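Local coordinates for protein putative enoyl-CoA hydratase/isomerase (Mycobacterium abscessus, PDB 3RSI) that probably acts as a hydro-lyase of the enoyl-CoA hydratase/isomerase (crotonase) family, with a likely role in lipid metabolism, at residues B[22-27]-B[65-70]; B[216-221]-B[235-240]; B[9-14]-B[42-47]; B[186-189]-B[195-198]. All coordinates share one frame; numbering follows the deposited sequence.

Interaction 1 of 4, residues B[22-27]-B[65-70]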
loop_
_atom_site.group_PDB
_atom_site.type_symbol
_atom_site.label_atom_id
_atom_site.label_comp_id
_atom_site.label_asym_id
_atom_site.label_seq_id
_atom_site.Cartn_x
_atom_site.Cartn_y
_atom_site.Cartn_z
ATOM N N LEU B 22 14.576 -5.121 -23.804
ATOM C CA LEU B 22 15.177 -3.813 -23.907
ATOM C C LEU B 22 16.357 -3.774 -22.954
ATOM O O LEU B 22 16.214 -4.089 -21.763
ATOM C CB LEU B 22 14.164 -2.744 -23.503
ATOM C CG LEU B 22 12.869 -2.671 -24.316
ATOM C CD1 LEU B 22 11.977 -1.567 -23.763
ATOM C CD2 LEU B 22 13.198 -2.416 -25.772
ATOM N N THR B 23 17.519 -3.385 -23.462
ATOM C CA THR B 23 18.701 -3.348 -22.637
ATOM C C THR B 23 19.312 -1.960 -22.667
ATOM O O THR B 23 19.793 -1.534 -23.714
ATOM C CB THR B 23 19.742 -4.379 -23.077
ATOM O OG1 THR B 23 19.160 -5.679 -23.023
ATOM C CG2 THR B 23 20.967 -4.331 -22.152
ATOM N N MET B 24 19.278 -1.281 -21.517
ATOM C CA MET B 24 19.917 0.008 -21.353
ATOM C C MET B 24 21.424 -0.236 -21.430
ATOM O O MET B 24 21.955 -1.059 -20.689
ATOM C CB MET B 24 19.527 0.619 -20.013
ATOM C CG MET B 24 18.061 0.936 -19.900
ATOM S SD MET B 24 17.536 1.436 -18.257
ATOM C CE MET B 24 17.465 -0.191 -17.455
ATOM N N ASN B 25 22.086 0.449 -22.356
ATOM C CA ASN B 25 23.455 0.115 -22.770
ATOM C C ASN B 25 24.399 1.319 -22.847
ATOM O O ASN B 25 24.678 1.833 -23.924
ATOM C CB ASN B 25 23.394 -0.563 -24.136
ATOM C CG ASN B 25 24.748 -1.062 -24.603
ATOM O OD1 ASN B 25 25.582 -1.481 -23.798
ATOM N ND2 ASN B 25 24.976 -0.998 -25.898
ATOM N N ARG B 26 24.845 1.794 -21.696
ATOM C CA ARG B 26 25.922 2.796 -21.631
ATOM C C ARG B 26 26.852 2.429 -20.485
ATOM O O ARG B 26 26.808 3.039 -19.407
ATOM C CB ARG B 26 25.375 4.206 -21.402
ATOM C CG ARG B 26 24.435 4.719 -22.452
ATOM C CD ARG B 26 23.915 6.079 -22.035
ATOM N NE ARG B 26 24.949 7.130 -22.124
ATOM C CZ ARG B 26 25.055 8.165 -21.287
ATOM N NH1 ARG B 26 24.229 8.305 -20.252
ATOM N NH2 ARG B 26 26.007 9.071 -21.477
ATOM N N PRO B 27 27.708 1.433 -20.709
ATOM C CA PRO B 27 28.513 0.882 -19.618
ATOM C C PRO B 27 29.414 1.907 -18.919
ATOM O O PRO B 27 29.577 1.855 -17.710
ATOM C CB PRO B 27 29.347 -0.200 -20.306
ATOM C CG PRO B 27 28.620 -0.564 -21.507
ATOM C CD PRO B 27 27.808 0.628 -21.933
ATOM N N ALA B 65 25.149 -3.438 -13.866
ATOM C CA ALA B 65 24.312 -2.331 -13.390
ATOM C C ALA B 65 23.030 -2.273 -14.202
ATOM O O ALA B 65 23.029 -2.570 -15.390
ATOM C CB ALA B 65 25.039 -1.023 -13.513
ATOM N N TYR B 66 21.938 -1.868 -13.562
ATOM C CA TYR B 66 20.666 -1.715 -14.262
ATOM C C TYR B 66 20.621 -0.323 -14.874
ATOM O O TYR B 66 20.636 -0.187 -16.089
ATOM C CB TYR B 66 19.509 -1.994 -13.297
ATOM C CG TYR B 66 18.104 -1.793 -13.820
ATOM C CD1 TYR B 66 17.497 -2.738 -14.623
ATOM C CD2 TYR B 66 17.362 -0.692 -13.428
ATOM C CE1 TYR B 66 16.187 -2.571 -15.074
ATOM C CE2 TYR B 66 16.060 -0.521 -13.841
ATOM C CZ TYR B 66 15.475 -1.449 -14.672
ATOM O OH TYR B 66 14.181 -1.231 -15.087
ATOM N N CYS B 67 20.562 0.704 -14.031
ATOM C CA CYS B 67 20.564 2.086 -14.472
ATOM C C CYS B 67 20.818 2.957 -13.253
ATOM O O CYS B 67 20.018 2.947 -12.307
ATOM C CB CYS B 67 19.228 2.440 -15.156
ATOM S SG CYS B 67 19.006 4.183 -15.565
ATOM N N VAL B 68 21.959 3.647 -13.250
ATOM C CA VAL B 68 22.364 4.563 -12.158
ATOM C C VAL B 68 22.233 5.914 -12.855
ATOM O O VAL B 68 23.131 6.416 -13.600
ATOM C CB VAL B 68 23.794 4.362 -11.721
ATOM C CG1 VAL B 68 24.096 2.854 -11.517
ATOM C CG2 VAL B 68 24.687 4.975 -12.757
ATOM N N GLY B 69 21.102 6.495 -12.601
ATOM C CA GLY B 69 20.226 6.677 -13.687
ATOM C C GLY B 69 20.232 7.933 -14.459
ATOM O O GLY B 69 19.668 7.942 -15.508
ATOM N N GLY B 70 20.942 8.933 -13.964
ATOM C CA GLY B 70 20.627 10.317 -14.201
ATOM C C GLY B 70 20.837 10.839 -15.585
ATOM O O GLY B 70 20.524 10.156 -16.536
#
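M24, the last residue of strand 19-24, sets its methyl group squarely on the ring of Y66. The M24 CE atom lies 3.6 Å from the centroid of the Y66 ring and 11° off the ring normal, a CH-pi contact over the centre of one face. The sulfur stands almost directly behind it: M24 SD is 5.1 Å from the same centroid, so the Met-aromatic contact is made through the methyl, with the sulfur above the face at a distance. A bend at the last torsion of the methionine (chi3 -78°) turns CE onto the ring while SD packs against C67, with M24 SD to C67 CB at 3.7 Å. The same methyl approaches the backbone as well, M24 CE to Y66 O measuring 3.5 Å; that carbonyl has a weak hydrogen bond from N31 ND2. All three touching residues are buried, and M37, F41 and L59 pack round M24. Toward R26 and G70 the two segments diverge. The R26 side chain makes no contact with 65-70; R26 NH1 bonds to A32 O instead, and P27 and G70 are exposed. Beyond Y66, C67 and V68 pair in a parallel ladder with a strand of the second subunit, and Y66 packs on A108 of that subunit. The methionine at the end of strand 19-24 thus packs behind the segment that, in crotonase-fold enzymes, usually supplies one peptide N-H of the oxyanion hole; by family resemblance segment 65-70 probably holds that place here.

Interaction 2 of 4, residues B[216-221]-B[235-240]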
loop_
_atom_site.group_PDB
_atom_site.type_symbol
_atom_site.label_atom_id
_atom_site.label_comp_id
_atom_site.label_asym_id
_atom_site.label_seq_id
_atom_site.Cartn_x
_atom_site.Cartn_y
_atom_site.Cartn_z
ATOM N N LYS B 216 8.551 16.505 0.027
ATOM C CA LYS B 216 7.516 16.112 0.990
ATOM C C LYS B 216 6.147 16.662 0.604
ATOM O O LYS B 216 5.166 15.945 0.644
ATOM C CB LYS B 216 7.860 16.542 2.415
ATOM C CG LYS B 216 6.764 16.113 3.442
ATOM C CD LYS B 216 7.126 16.423 4.928
ATOM C CE LYS B 216 5.931 16.118 5.816
ATOM N NZ LYS B 216 6.220 16.171 7.280
ATOM N N GLU B 217 6.084 17.918 0.200
ATOM C CA GLU B 217 4.812 18.526 -0.140
ATOM C C GLU B 217 4.219 17.886 -1.383
ATOM O O GLU B 217 2.998 17.688 -1.444
ATOM C CB GLU B 217 4.955 20.041 -0.335
ATOM C CG GLU B 217 3.620 20.717 -0.645
ATOM C CD GLU B 217 3.709 22.212 -0.666
ATOM O OE1 GLU B 217 4.791 22.766 -0.397
ATOM O OE2 GLU B 217 2.679 22.835 -0.966
ATOM N N ALA B 218 5.069 17.516 -2.355
ATOM C CA ALA B 218 4.572 16.864 -3.587
ATOM C C ALA B 218 4.045 15.454 -3.283
ATOM O O ALA B 218 2.988 15.045 -3.774
ATOM C CB ALA B 218 5.665 16.842 -4.705
ATOM N N ILE B 219 4.785 14.730 -2.446
ATOM C CA ILE B 219 4.377 13.400 -2.003
ATOM C C ILE B 219 3.027 13.469 -1.289
ATOM O O ILE B 219 2.121 12.719 -1.629
ATOM C CB ILE B 219 5.428 12.762 -1.065
ATOM C CG1 ILE B 219 6.698 12.404 -1.845
ATOM C CG2 ILE B 219 4.898 11.523 -0.434
ATOM C CD1 ILE B 219 7.928 12.200 -0.938
ATOM N N VAL B 220 2.889 14.382 -0.326
ATOM C CA VAL B 220 1.650 14.480 0.441
ATOM C C VAL B 220 0.465 15.021 -0.357
ATOM O O VAL B 220 -0.611 14.418 -0.359
ATOM C CB VAL B 220 1.829 15.326 1.691
ATOM C CG1 VAL B 220 0.480 15.466 2.405
ATOM C CG2 VAL B 220 2.915 14.691 2.634
ATOM N N ARG B 221 0.659 16.144 -1.036
ATOM C CA ARG B 221 -0.439 16.812 -1.717
ATOM C C ARG B 221 -0.895 16.082 -2.981
ATOM O O ARG B 221 -2.057 16.146 -3.314
ATOM C CB ARG B 221 -0.089 18.271 -2.037
ATOM C CG ARG B 221 0.033 19.170 -0.799
ATOM C CD ARG B 221 -0.088 20.654 -1.203
ATOM N NE ARG B 221 0.337 21.550 -0.126
ATOM C CZ ARG B 221 -0.402 21.898 0.937
ATOM N NH1 ARG B 221 -1.651 21.449 1.100
ATOM N NH2 ARG B 221 0.115 22.720 1.850
ATOM N N ALA B 235 4.550 18.588 -10.672
ATOM C CA ALA B 235 5.282 19.508 -11.566
ATOM C C ALA B 235 5.379 20.912 -10.968
ATOM O O ALA B 235 6.428 21.561 -11.050
ATOM C CB ALA B 235 4.627 19.569 -12.937
ATOM N N ARG B 236 4.294 21.364 -10.349
ATOM C CA ARG B 236 4.230 22.706 -9.768
ATOM C C ARG B 236 5.291 22.878 -8.684
ATOM O O ARG B 236 5.889 23.958 -8.536
ATOM C CB ARG B 236 2.834 22.978 -9.187
ATOM C CG ARG B 236 2.711 24.243 -8.329
ATOM C CD ARG B 236 1.313 24.409 -7.690
ATOM N NE ARG B 236 1.187 23.753 -6.372
ATOM C CZ ARG B 236 0.262 22.841 -6.047
ATOM N NH1 ARG B 236 -0.665 22.448 -6.922
ATOM N NH2 ARG B 236 0.252 22.323 -4.818
ATOM N N LEU B 237 5.518 21.811 -7.929
ATOM C CA LEU B 237 6.531 21.803 -6.860
ATOM C C LEU B 237 7.940 21.427 -7.379
ATOM O O LEU B 237 8.945 21.728 -6.750
ATOM C CB LEU B 237 6.074 20.835 -5.753
ATOM C CG LEU B 237 4.888 21.392 -4.941
ATOM C CD1 LEU B 237 4.049 20.318 -4.234
ATOM C CD2 LEU B 237 5.437 22.365 -3.919
ATOM N N THR B 238 8.014 20.778 -8.530
ATOM C CA THR B 238 9.308 20.398 -9.093
ATOM C C THR B 238 9.992 21.574 -9.800
ATOM O O THR B 238 11.201 21.748 -9.691
ATOM C CB THR B 238 9.137 19.201 -10.034
ATOM O OG1 THR B 238 8.736 18.062 -9.255
ATOM C CG2 THR B 238 10.429 18.875 -10.796
ATOM N N ARG B 239 9.208 22.382 -10.508
ATOM C CA ARG B 239 9.744 23.486 -11.314
ATOM C C ARG B 239 10.628 24.444 -10.519
ATOM O O ARG B 239 11.732 24.747 -10.965
ATOM C CB ARG B 239 8.623 24.279 -12.014
ATOM C CG ARG B 239 8.084 23.632 -13.260
ATOM C CD ARG B 239 7.001 24.491 -13.941
ATOM N NE ARG B 239 5.846 23.668 -14.312
ATOM C CZ ARG B 239 4.621 23.745 -13.784
ATOM N NH1 ARG B 239 4.304 24.647 -12.853
ATOM N NH2 ARG B 239 3.684 22.912 -14.218
ATOM N N PRO B 240 10.146 24.932 -9.350
ATOM C CA PRO B 240 10.966 25.817 -8.518
ATOM C C PRO B 240 12.279 25.161 -8.084
ATOM O O PRO B 240 13.292 25.840 -8.003
ATOM C CB PRO B 240 10.066 26.105 -7.307
ATOM C CG PRO B 240 8.713 25.929 -7.794
ATOM C CD PRO B 240 8.794 24.793 -8.792
#
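R236 is the first residue of 235-240 to reach across to helix 209-222, and it does so with the end of its side chain. A turn at chi3 (89°) swings the guanidinium over, and R221 CD meets it at the edge, near its plane, with R236 NH2 to R221 CD at 4.0 Å. The carboxylate of E217 is nearby but does not pair with it: E217 OE2 and R236 NH2 are 4.6 Å apart, too far for a salt bridge. That oxygen is held within its own helix, one turn on, by R221 NE at 2.8 Å with an N-H...O angle of 157°.

L237 follows and carries the apolar part of the contact, its two methyls dividing the work. L237 CD1 sits on the backbone of the facing helix, 3.5 Å from A218 N, and also packs on the A218 methyl. L237 CD2 lies against the carboxylate end of E217, whose extended chain crosses the leucine at about a right angle; E217 OE1 to L237 CD2 is 3.6 Å. Its carbonyl, L237 O, accepts from N214 ND2, a further tie between the helices. T238 packs on M151 of the second subunit, as A218 does.

The short axes come within 9.3 Å and run 175° apart, so this is an antiparallel helical hairpin, part of the C-terminal helical region of the crotonase fold, with a leucine-alanine contact between the helices and a charged group of E217, R221 and R236 along one side.

Interaction 3 of 4, residues B[9-14]-B[42-47]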
loop_
_atom_site.group_PDB
_atom_site.type_symbol
_atom_site.label_atom_id
_atom_site.label_comp_id
_atom_site.label_asym_id
_atom_site.label_seq_id
_atom_site.Cartn_x
_atom_site.Cartn_y
_atom_site.Cartn_z
ATOM N N ARG B 9 24.310 0.772 -29.727
ATOM C CA ARG B 9 23.117 1.617 -29.468
ATOM C C ARG B 9 22.863 1.754 -27.959
ATOM O O ARG B 9 23.174 0.845 -27.207
ATOM C CB ARG B 9 21.878 1.029 -30.155
ATOM C CG ARG B 9 20.999 2.064 -30.833
ATOM C CD ARG B 9 19.876 1.420 -31.653
ATOM N NE ARG B 9 18.748 1.105 -30.789
ATOM C CZ ARG B 9 17.540 1.679 -30.826
ATOM N NH1 ARG B 9 16.629 1.297 -29.946
ATOM N NH2 ARG B 9 17.226 2.615 -31.725
ATOM N N GLU B 10 22.318 2.889 -27.518
ATOM C CA GLU B 10 22.155 3.136 -26.075
ATOM C C GLU B 10 20.987 2.365 -25.474
ATOM O O GLU B 10 20.966 2.080 -24.264
ATOM C CB GLU B 10 22.034 4.631 -25.779
ATOM C CG GLU B 10 23.320 5.388 -26.048
ATOM C CD GLU B 10 23.144 6.865 -25.897
ATOM O OE1 GLU B 10 22.787 7.295 -24.791
ATOM O OE2 GLU B 10 23.347 7.598 -26.882
ATOM N N LEU B 11 20.012 2.029 -26.320
ATOM C CA LEU B 11 18.989 1.063 -25.939
ATOM C C LEU B 11 18.963 -0.075 -26.951
ATOM O O LEU B 11 18.577 0.126 -28.119
ATOM C CB LEU B 11 17.632 1.740 -25.832
ATOM C CG LEU B 11 16.472 0.926 -25.268
ATOM C CD1 LEU B 11 16.626 0.765 -23.757
ATOM C CD2 LEU B 11 15.121 1.601 -25.606
ATOM N N LEU B 12 19.396 -1.259 -26.518
ATOM C CA LEU B 12 19.319 -2.449 -27.349
ATOM C C LEU B 12 17.891 -2.997 -27.367
ATOM O O LEU B 12 17.226 -3.063 -26.339
ATOM C CB LEU B 12 20.281 -3.530 -26.878
ATOM C CG LEU B 12 21.756 -3.136 -26.805
ATOM C CD1 LEU B 12 22.571 -4.270 -26.179
ATOM C CD2 LEU B 12 22.282 -2.770 -28.185
ATOM N N VAL B 13 17.423 -3.359 -28.553
ATOM C CA VAL B 13 16.086 -3.895 -28.721
ATOM C C VAL B 13 16.217 -5.251 -29.417
ATOM O O VAL B 13 16.716 -5.338 -30.549
ATOM C CB VAL B 13 15.185 -2.942 -29.523
ATOM C CG1 VAL B 13 13.790 -3.582 -29.775
ATOM C CG2 VAL B 13 15.058 -1.599 -28.806
ATOM N N GLU B 14 15.798 -6.298 -28.709
ATOM C CA GLU B 14 15.892 -7.665 -29.183
ATOM C C GLU B 14 14.511 -8.330 -29.140
ATOM O O GLU B 14 13.828 -8.312 -28.115
ATOM C CB GLU B 14 16.892 -8.434 -28.306
ATOM C CG GLU B 14 16.734 -9.965 -28.314
ATOM C CD GLU B 14 17.599 -10.681 -27.294
ATOM O OE1 GLU B 14 18.417 -10.013 -26.613
ATOM O OE2 GLU B 14 17.456 -11.928 -27.185
ATOM N N ALA B 42 11.045 6.042 -26.190
ATOM C CA ALA B 42 9.760 6.475 -26.763
ATOM C C ALA B 42 9.444 5.652 -27.990
ATOM O O ALA B 42 8.342 5.122 -28.124
ATOM C CB ALA B 42 9.747 7.984 -27.087
ATOM N N ALA B 43 10.425 5.513 -28.874
ATOM C CA ALA B 43 10.257 4.710 -30.080
ATOM C C ALA B 43 9.942 3.232 -29.776
ATOM O O ALA B 43 9.108 2.609 -30.457
ATOM C CB ALA B 43 11.496 4.824 -30.985
ATOM N N ALA B 44 10.607 2.668 -28.778
ATOM C CA ALA B 44 10.394 1.253 -28.417
ATOM C C ALA B 44 8.989 1.023 -27.829
ATOM O O ALA B 44 8.369 0.001 -28.095
ATOM C CB ALA B 44 11.493 0.752 -27.424
ATOM N N TRP B 45 8.498 1.954 -27.022
ATOM C CA TRP B 45 7.136 1.824 -26.486
ATOM C C TRP B 45 6.112 1.835 -27.632
ATOM O O TRP B 45 5.157 1.061 -27.613
ATOM C CB TRP B 45 6.783 2.925 -25.479
ATOM C CG TRP B 45 7.745 3.128 -24.337
ATOM C CD1 TRP B 45 8.170 4.320 -23.848
ATOM C CD2 TRP B 45 8.404 2.117 -23.563
ATOM N NE1 TRP B 45 9.039 4.125 -22.807
ATOM C CE2 TRP B 45 9.199 2.781 -22.606
ATOM C CE3 TRP B 45 8.380 0.717 -23.565
ATOM C CZ2 TRP B 45 9.986 2.092 -21.677
ATOM C CZ3 TRP B 45 9.150 0.033 -22.631
ATOM C CH2 TRP B 45 9.932 0.717 -21.697
ATOM N N ASP B 46 6.320 2.703 -28.623
ATOM C CA ASP B 46 5.430 2.770 -29.786
ATOM C C ASP B 46 5.413 1.453 -30.560
ATOM O O ASP B 46 4.349 0.966 -30.923
ATOM C CB ASP B 46 5.813 3.942 -30.702
ATOM C CG ASP B 46 5.355 5.282 -30.151
ATOM O OD1 ASP B 46 4.507 5.320 -29.224
ATOM O OD2 ASP B 46 5.849 6.306 -30.634
ATOM N N GLU B 47 6.587 0.866 -30.786
ATOM C CA GLU B 47 6.704 -0.444 -31.430
ATOM C C GLU B 47 5.997 -1.537 -30.638
ATOM O O GLU B 47 5.298 -2.369 -31.207
ATOM C CB GLU B 47 8.176 -0.819 -31.580
ATOM C CG GLU B 47 8.457 -2.196 -32.201
ATOM C CD GLU B 47 9.970 -2.475 -32.337
ATOM O OE1 GLU B 47 10.718 -1.522 -32.642
ATOM O OE2 GLU B 47 10.419 -3.634 -32.120
#
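This is a thin apolar contact of a helix on a strand, in which L11 and V13 of strand 11-16, at the edge of a small mixed sheet within this chain, meet A44 and E47 of helix 35-50. The evidence is geometric: the strand and helix segments run nearly parallel, 18° between their directions, and their axes approach only to 10.4 Å, so side chains must span the distance. L11 does so with one branch, and L11 CD2 reaches A44 CB at 4.1 Å. V13, two residues on and pointing to the same side of the strand, comes more loosely to the same methyl, with V13 CG2 to A44 CB at 4.5 Å. The other methyl of the valine faces the glutamate one helical turn beyond A44; V13 and E47 approach from opposite directions, and V13 CG1 to E47 OE2 is 4.1 Å. L11 and A44 are buried, whereas E47 is exposed and forms the outer margin.

The strand itself is held locally. R9 folds back and grips a single carbonyl oxygen side-on, with R9 NE to L11 O at 2.8 Å and R9 NH1 to L11 O at 2.9 Å. Both bonds are bent, with N-H...O angles of 138° and 134°, and the donors come from opposite faces of the carbonyl plane. L11 N is bonded to Q40 OE1 of the same helix.

Across 9-14 and 42-47, then, the contact rests on a few loose methyl contacts, one of them to a carboxylate oxygen; the polar tie to the helix comes from Q40 OE1 to L11 N, while R9 braces its own segment.

Interaction 4 of 4, residues B[186-189]-B[195-198]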
loop_
_atom_site.group_PDB
_atom_site.type_symbol
_atom_site.label_atom_id
_atom_site.label_comp_id
_atom_site.label_asym_id
_atom_site.label_seq_id
_atom_site.Cartn_x
_atom_site.Cartn_y
_atom_site.Cartn_z
ATOM N N HIS B 186 12.200 0.930 10.303
ATOM C CA HIS B 186 13.330 0.296 10.969
ATOM C C HIS B 186 12.875 -0.320 12.311
ATOM O O HIS B 186 11.964 0.209 12.976
ATOM C CB HIS B 186 14.404 1.339 11.310
ATOM C CG HIS B 186 14.998 2.019 10.118
ATOM N ND1 HIS B 186 16.080 1.509 9.437
ATOM C CD2 HIS B 186 14.631 3.149 9.466
ATOM C CE1 HIS B 186 16.363 2.310 8.426
ATOM N NE2 HIS B 186 15.494 3.307 8.419
ATOM N N VAL B 187 13.511 -1.424 12.696
ATOM C CA VAL B 187 13.421 -1.934 14.064
ATOM C C VAL B 187 14.844 -2.057 14.583
ATOM O O VAL B 187 15.695 -2.689 13.934
ATOM C CB VAL B 187 12.728 -3.312 14.183
ATOM C CG1 VAL B 187 12.633 -3.741 15.679
ATOM C CG2 VAL B 187 11.375 -3.281 13.571
ATOM N N VAL B 188 15.114 -1.450 15.734
ATOM C CA VAL B 188 16.489 -1.346 16.229
ATOM C C VAL B 188 16.586 -1.880 17.668
ATOM O O VAL B 188 15.564 -2.002 18.327
ATOM C CB VAL B 188 16.961 0.109 16.166
ATOM C CG1 VAL B 188 16.912 0.645 14.704
ATOM C CG2 VAL B 188 16.143 0.996 17.123
ATOM N N PRO B 189 17.813 -2.196 18.151
ATOM C CA PRO B 189 17.956 -2.717 19.510
ATOM C C PRO B 189 17.432 -1.764 20.583
ATOM O O PRO B 189 17.506 -0.535 20.431
ATOM C CB PRO B 189 19.477 -2.936 19.669
ATOM C CG PRO B 189 19.992 -3.128 18.282
ATOM C CD PRO B 189 19.069 -2.314 17.380
ATOM N N ASP B 195 19.005 7.328 18.816
ATOM C CA ASP B 195 20.292 7.300 18.116
ATOM C C ASP B 195 20.100 7.163 16.594
ATOM O O ASP B 195 20.643 7.932 15.821
ATOM C CB ASP B 195 21.172 6.148 18.599
ATOM C CG ASP B 195 21.600 6.302 20.052
ATOM O OD1 ASP B 195 21.751 7.442 20.520
ATOM O OD2 ASP B 195 21.776 5.274 20.720
ATOM N N LYS B 196 19.336 6.167 16.179
ATOM C CA LYS B 196 19.105 5.932 14.771
ATOM C C LYS B 196 18.373 7.115 14.147
ATOM O O LYS B 196 18.692 7.526 13.020
ATOM C CB LYS B 196 18.298 4.654 14.571
ATOM C CG LYS B 196 18.068 4.281 13.110
ATOM C CD LYS B 196 19.347 4.138 12.296
ATOM C CE LYS B 196 19.023 3.632 10.894
ATOM N NZ LYS B 196 20.158 3.687 9.962
ATOM N N ALA B 197 17.390 7.657 14.865
ATOM C CA ALA B 197 16.641 8.831 14.371
ATOM C C ALA B 197 17.572 10.015 14.118
ATOM O O ALA B 197 17.429 10.725 13.118
ATOM C CB ALA B 197 15.544 9.229 15.340
ATOM N N ARG B 198 18.518 10.231 15.031
ATOM C CA ARG B 198 19.493 11.318 14.882
ATOM C C ARG B 198 20.370 11.125 13.662
ATOM O O ARG B 198 20.680 12.086 12.938
ATOM C CB ARG B 198 20.375 11.446 16.120
ATOM C CG ARG B 198 19.750 12.161 17.290
ATOM C CD ARG B 198 20.712 12.076 18.466
ATOM N NE ARG B 198 20.101 12.451 19.732
ATOM C CZ ARG B 198 19.941 13.701 20.170
ATOM N NH1 ARG B 198 20.323 14.744 19.431
ATOM N NH2 ARG B 198 19.386 13.907 21.362
#
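K196 crosses H186 at about a right angle and puts CE over one face of its ring, and that crossing sets the character of the contact. K196 CE is 4.1 Å from the H186 centroid and 22° off the ring normal. It is displaced toward one rim, since K196 CE to H186 CE1 and K196 CE to H186 ND1 are both 3.9 Å. This is a CH-pi contact by a methylene. The lysine reaches the ring through a bend at chi2 (56°), after which its chain is extended to NZ.

Nearer its root the same lysine crosses V188 obliquely, K196 CG to V188 CG1 measuring 4.1 Å. H186 and V188, two residues apart on strand 186-188, thus both point to helix 193-205, and one side chain serves them in sequence, first V188 and then H186. V128 of the neighbouring strand 126-130 also touches K196, placing the contact where a helix covers the strand that is outermost, within this chain, of the parallel sheet formed by 105-109, 126-130 and 186-188.

The polar end of the histidine is spoken for elsewhere, H186 NE2 being hydrogen-bonded to E165 OE2 of the second subunit. The lysine ammonium does not pair with the imidazole: K196 NZ and H186 ND1 stand 4.7 Å apart. The chemistry of the contact is therefore mainly nonpolar despite its basic residues, K196 CE covering part of one ring face while H186 NE2 ties the ring to the next subunit.

Burial falls from interaction 1, whose touching residues are all buried, through the partly buried interactions 2 and 3, to interaction 4 at the surface. Interactions 1 and 3 belong to one unit: strands 11-16 and 19-24 are sheet neighbours, and the two contacts join where L22 CD1 meets W45 CZ3 at 3.4 Å and T23 O meets L12 N at 2.8 Å. Interaction 4 lies about 44 Å, centre to centre, from interaction 3. Sulfur and aromatic ring dominate inside, loose methyl contacts of strand on helix make up interaction 3, a charged side borders the helix pair, and a lysine CH-pi contact on a histidine ring marks the surface. All four contacts abut the second subunit.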